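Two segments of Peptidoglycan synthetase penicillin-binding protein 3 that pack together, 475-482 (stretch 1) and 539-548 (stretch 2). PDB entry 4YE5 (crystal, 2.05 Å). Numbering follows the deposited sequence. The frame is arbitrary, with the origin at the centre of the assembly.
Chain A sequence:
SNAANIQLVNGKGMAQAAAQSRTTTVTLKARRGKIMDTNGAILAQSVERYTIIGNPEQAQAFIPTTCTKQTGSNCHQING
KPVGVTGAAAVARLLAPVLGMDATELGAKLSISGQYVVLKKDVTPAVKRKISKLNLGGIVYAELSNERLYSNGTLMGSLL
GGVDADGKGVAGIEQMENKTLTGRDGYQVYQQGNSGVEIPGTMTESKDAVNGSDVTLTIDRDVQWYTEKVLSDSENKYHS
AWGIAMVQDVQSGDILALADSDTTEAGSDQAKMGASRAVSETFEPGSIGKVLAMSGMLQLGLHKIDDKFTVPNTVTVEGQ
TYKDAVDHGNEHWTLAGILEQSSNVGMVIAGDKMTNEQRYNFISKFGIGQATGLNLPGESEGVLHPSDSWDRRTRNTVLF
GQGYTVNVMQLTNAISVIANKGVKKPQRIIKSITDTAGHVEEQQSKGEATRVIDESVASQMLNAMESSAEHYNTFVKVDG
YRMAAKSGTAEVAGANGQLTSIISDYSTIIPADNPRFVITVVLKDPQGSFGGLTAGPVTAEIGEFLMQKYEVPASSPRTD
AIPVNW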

# COMPACT_ATOMS: atom_id res chain seq x y z
N PHE A 475 -26.37 -14.74 11.52
CA PHE A 475 -25.06 -14.59 12.16
C PHE A 475 -24.17 -13.47 11.57
O PHE A 475 -23.07 -13.21 12.08
N VAL A 476 -24.64 -12.81 10.51
CA VAL A 476 -23.88 -11.69 9.93
C VAL A 476 -24.80 -10.46 9.91
O VAL A 476 -25.76 -10.41 9.14
N LYS A 477 -24.53 -9.49 10.77
CA LYS A 477 -25.45 -8.38 11.01
C LYS A 477 -24.66 -7.13 11.34
O LYS A 477 -23.69 -7.21 12.07
N VAL A 478 -25.11 -5.98 10.84
CA VAL A 478 -24.66 -4.71 11.37
C VAL A 478 -25.94 -3.95 11.69
O VAL A 478 -26.65 -3.51 10.78
N ASP A 479 -26.24 -3.85 12.98
CA ASP A 479 -27.55 -3.35 13.42
C ASP A 479 -27.85 -1.97 12.85
O ASP A 479 -27.04 -1.05 12.96
N GLY A 480 -29.01 -1.85 12.21
CA GLY A 480 -29.43 -0.59 11.61
C GLY A 480 -29.05 -0.44 10.14
O GLY A 480 -29.44 0.52 9.50
N TYR A 481 -28.29 -1.38 9.59
CA TYR A 481 -27.80 -1.17 8.22
C TYR A 481 -28.05 -2.34 7.29
O TYR A 481 -27.81 -3.50 7.65
N ARG A 482 -28.50 -2.03 6.09
CA ARG A 482 -28.65 -3.06 5.05
C ARG A 482 -27.31 -3.34 4.39
O ARG A 482 -26.54 -2.41 4.18
N THR A 539 -16.32 -9.27 8.38
CA THR A 539 -16.56 -8.05 7.61
C THR A 539 -17.55 -7.17 8.36
O THR A 539 -17.46 -5.95 8.32
N ALA A 540 -18.50 -7.81 9.04
CA ALA A 540 -19.52 -7.09 9.80
C ALA A 540 -18.98 -6.35 11.03
O ALA A 540 -19.49 -5.29 11.41
N GLU A 541 -17.96 -6.90 11.68
CA GLU A 541 -17.28 -6.21 12.78
C GLU A 541 -16.62 -4.92 12.26
O GLU A 541 -16.68 -3.87 12.88
N ILE A 542 -15.97 -5.01 11.10
CA ILE A 542 -15.38 -3.83 10.48
C ILE A 542 -16.49 -2.86 10.07
O ILE A 542 -16.43 -1.67 10.36
N GLY A 543 -17.53 -3.40 9.43
CA GLY A 543 -18.69 -2.61 9.04
C GLY A 543 -19.31 -1.82 10.19
O GLY A 543 -19.55 -0.62 10.07
N GLU A 544 -19.54 -2.49 11.32
CA GLU A 544 -20.05 -1.81 12.51
C GLU A 544 -19.18 -0.61 12.92
O GLU A 544 -19.69 0.46 13.20
N PHE A 545 -17.87 -0.81 12.96
CA PHE A 545 -16.97 0.29 13.33
C PHE A 545 -17.08 1.47 12.36
O PHE A 545 -17.10 2.61 12.78
N LEU A 546 -17.15 1.18 11.05
CA LEU A 546 -17.20 2.23 10.02
C LEU A 546 -18.47 3.07 10.05
O LEU A 546 -18.42 4.28 9.84
N MSE A 547 -19.61 2.43 10.29
CA MSE A 547 -20.87 3.17 10.38
C MSE A 547 -20.84 4.10 11.59
O MSE A 547 -21.37 5.20 11.53
N GLN A 548 -20.25 3.65 12.69
CA GLN A 548 -20.15 4.49 13.91
C GLN A 548 -19.13 5.61 13.72
O GLN A 548 -19.40 6.75 14.05

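A short irregular segment can pack against a helix without a hydrogen bond between them, and residues 475-482 on the helix 539-548 are a compact example. The two stretches bury 321 Å² between them, counting both sides. Three residues, Met547, Val478 and Ala540, cover the most surface, with Tyr481 close behind; on the helix, Ala540, Gly543, Glu544 and Met547, at i, i+3, i+4 and i+7, come round to one flank.

Val478 is the central knob. Its CA-to-CB bond points toward the helix, and with chi1 near 178° (t) its two methyls reach different parts of the surface. Val478 CG2 lies 3.4 Å from the carbonyl O of Ala540 and 3.9 Å from Ala540 CB, while Val478 CG1 sits 3.8 Å from Glu544 CA and 4.3 Å from Met547 CG. The absence of a side chain at Gly543 leaves room for this approach: an ideal CB there would fall a tight 3.4 Å from Val478 CG2. The carbonyl O of Ala540 is already engaged in the helix, accepting from Glu544 N at 2.8 Å, so the valine methyl does not leave it without a partner.

Ala540 extends the apolar patch toward the start of the helical stretch. Its methyl points toward the loop, where Ala540 CB meets Lys477 O at 3.6 Å and Val476 CG1 at 4.0 Å. The CA-to-CB bond of Val476, also t, points sideways, whereas that of Lys477 points away, and its carbonyl O makes the contact.

At the other end, Met547, present as selenomethionine, packs over one face of the Tyr481 ring. Chi1 and chi2 are both m (-55° and -66°), and chi3, at 99°, lies between wells. Met547 CB is 3.4 Å from Tyr481 CZ; Met547 CG stands 3.6 Å from the centroid of the Tyr481 ring, only 2° off the normal, a CH-pi contact. Met547 SE, selenium in place of sulfur, lies 3.9 Å from the centroid of the Tyr481 ring, over the face, in a contact of the sulfur-aromatic type. The tyrosine, with chi1 at -59° (m), presents its ring to this chain while its OH is hydrogen-bonded elsewhere in the structure.

Both residues that bound the type II turn, Val478 and Tyr481, have CA-to-CB bonds pointing toward the helix, and the turn is closed by Tyr481 N to Val478 O at 2.9 Å. Gly480 suits its positive phi, while the end of the Asp479 side chain leads away. The end of the Glu544 side chain likewise leads away from the other stretch.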

# COMPACT_ATOMS: atom_id res chain seq x y z
CB PHE A 475 -24.29 -15.93 12.20
CG PHE A 475 -23.87 -16.44 10.85
CD1 PHE A 475 -24.79 -17.08 10.01
CD2 PHE A 475 -22.57 -16.30 10.42
CE1 PHE A 475 -24.39 -17.54 8.77
CE2 PHE A 475 -22.17 -16.76 9.18
CZ PHE A 475 -23.07 -17.37 8.35
CB VAL A 476 -23.35 -11.99 8.50
CG1 VAL A 476 -22.45 -10.82 8.00
CG2 VAL A 476 -22.59 -13.31 8.46
CB LYS A 477 -26.34 -8.65 12.23
CG LYS A 477 -27.53 -9.58 12.06
CD LYS A 477 -28.44 -9.49 13.30
CE LYS A 477 -29.44 -10.68 13.44
NZ LYS A 477 -28.75 -12.02 13.68
CB VAL A 478 -23.79 -3.89 10.38
CG1 VAL A 478 -23.42 -2.53 11.01
CG2 VAL A 478 -22.52 -4.63 10.02
CB ASP A 479 -27.63 -3.30 14.95
CG ASP A 479 -29.02 -2.91 15.43
OD1 ASP A 479 -30.00 -3.49 14.91
OD2 ASP A 479 -29.14 -2.02 16.31
CB TYR A 481 -26.30 -0.82 8.24
CG TYR A 481 -26.01 0.43 9.05
CD1 TYR A 481 -25.79 0.37 10.43
CD2 TYR A 481 -25.97 1.68 8.45
CE1 TYR A 481 -25.54 1.51 11.17
CE2 TYR A 481 -25.71 2.83 9.19
CZ TYR A 481 -25.50 2.74 10.55
OH TYR A 481 -25.24 3.88 11.29
CB ARG A 482 -29.67 -2.58 4.01
CG ARG A 482 -31.08 -2.49 4.59
CD ARG A 482 -32.03 -1.67 3.72
NE ARG A 482 -32.05 -2.10 2.32
CZ ARG A 482 -32.67 -1.42 1.36
NH1 ARG A 482 -33.34 -0.31 1.65
NH2 ARG A 482 -32.63 -1.85 0.11
CB THR A 539 -17.12 -8.30 6.19
OG1 THR A 539 -18.50 -8.68 6.27
CG2 THR A 539 -16.30 -9.37 5.47
CB ALA A 540 -20.69 -8.04 10.19
CB GLU A 541 -16.20 -7.10 13.39
CG GLU A 541 -16.72 -8.28 14.20
CD GLU A 541 -17.40 -7.85 15.49
OE1 GLU A 541 -16.74 -7.11 16.27
OE2 GLU A 541 -18.58 -8.22 15.71
CB ILE A 542 -14.51 -4.23 9.28
CG1 ILE A 542 -13.35 -5.10 9.77
CG2 ILE A 542 -14.01 -2.98 8.51
CD1 ILE A 542 -12.67 -5.90 8.62
CB GLU A 544 -20.14 -2.77 13.69
CG GLU A 544 -20.60 -2.08 14.97
CD GLU A 544 -20.46 -2.93 16.23
OE1 GLU A 544 -19.45 -3.66 16.39
OE2 GLU A 544 -21.39 -2.88 17.06
CB PHE A 545 -15.52 -0.22 13.37
CG PHE A 545 -14.49 0.87 13.55
CD1 PHE A 545 -14.25 1.42 14.81
CD2 PHE A 545 -13.74 1.32 12.48
CE1 PHE A 545 -13.30 2.43 14.98
CE2 PHE A 545 -12.78 2.31 12.64
CZ PHE A 545 -12.57 2.87 13.89
CB LEU A 546 -17.04 1.64 8.63
CG LEU A 546 -15.68 1.07 8.26
CD1 LEU A 546 -15.79 0.26 6.95
CD2 LEU A 546 -14.62 2.18 8.12
CB MSE A 547 -22.09 2.24 10.48
CG MSE A 547 -22.23 1.22 9.37
SE MSE A 547 -22.57 2.01 7.62
CE MSE A 547 -20.79 1.96 6.90
CB GLN A 548 -19.78 3.63 15.13
CG GLN A 548 -19.24 4.42 16.36
CD GLN A 548 -20.33 4.84 17.34
OE1 GLN A 548 -21.46 4.34 17.28
NE2 GLN A 548 -20.00 5.77 18.24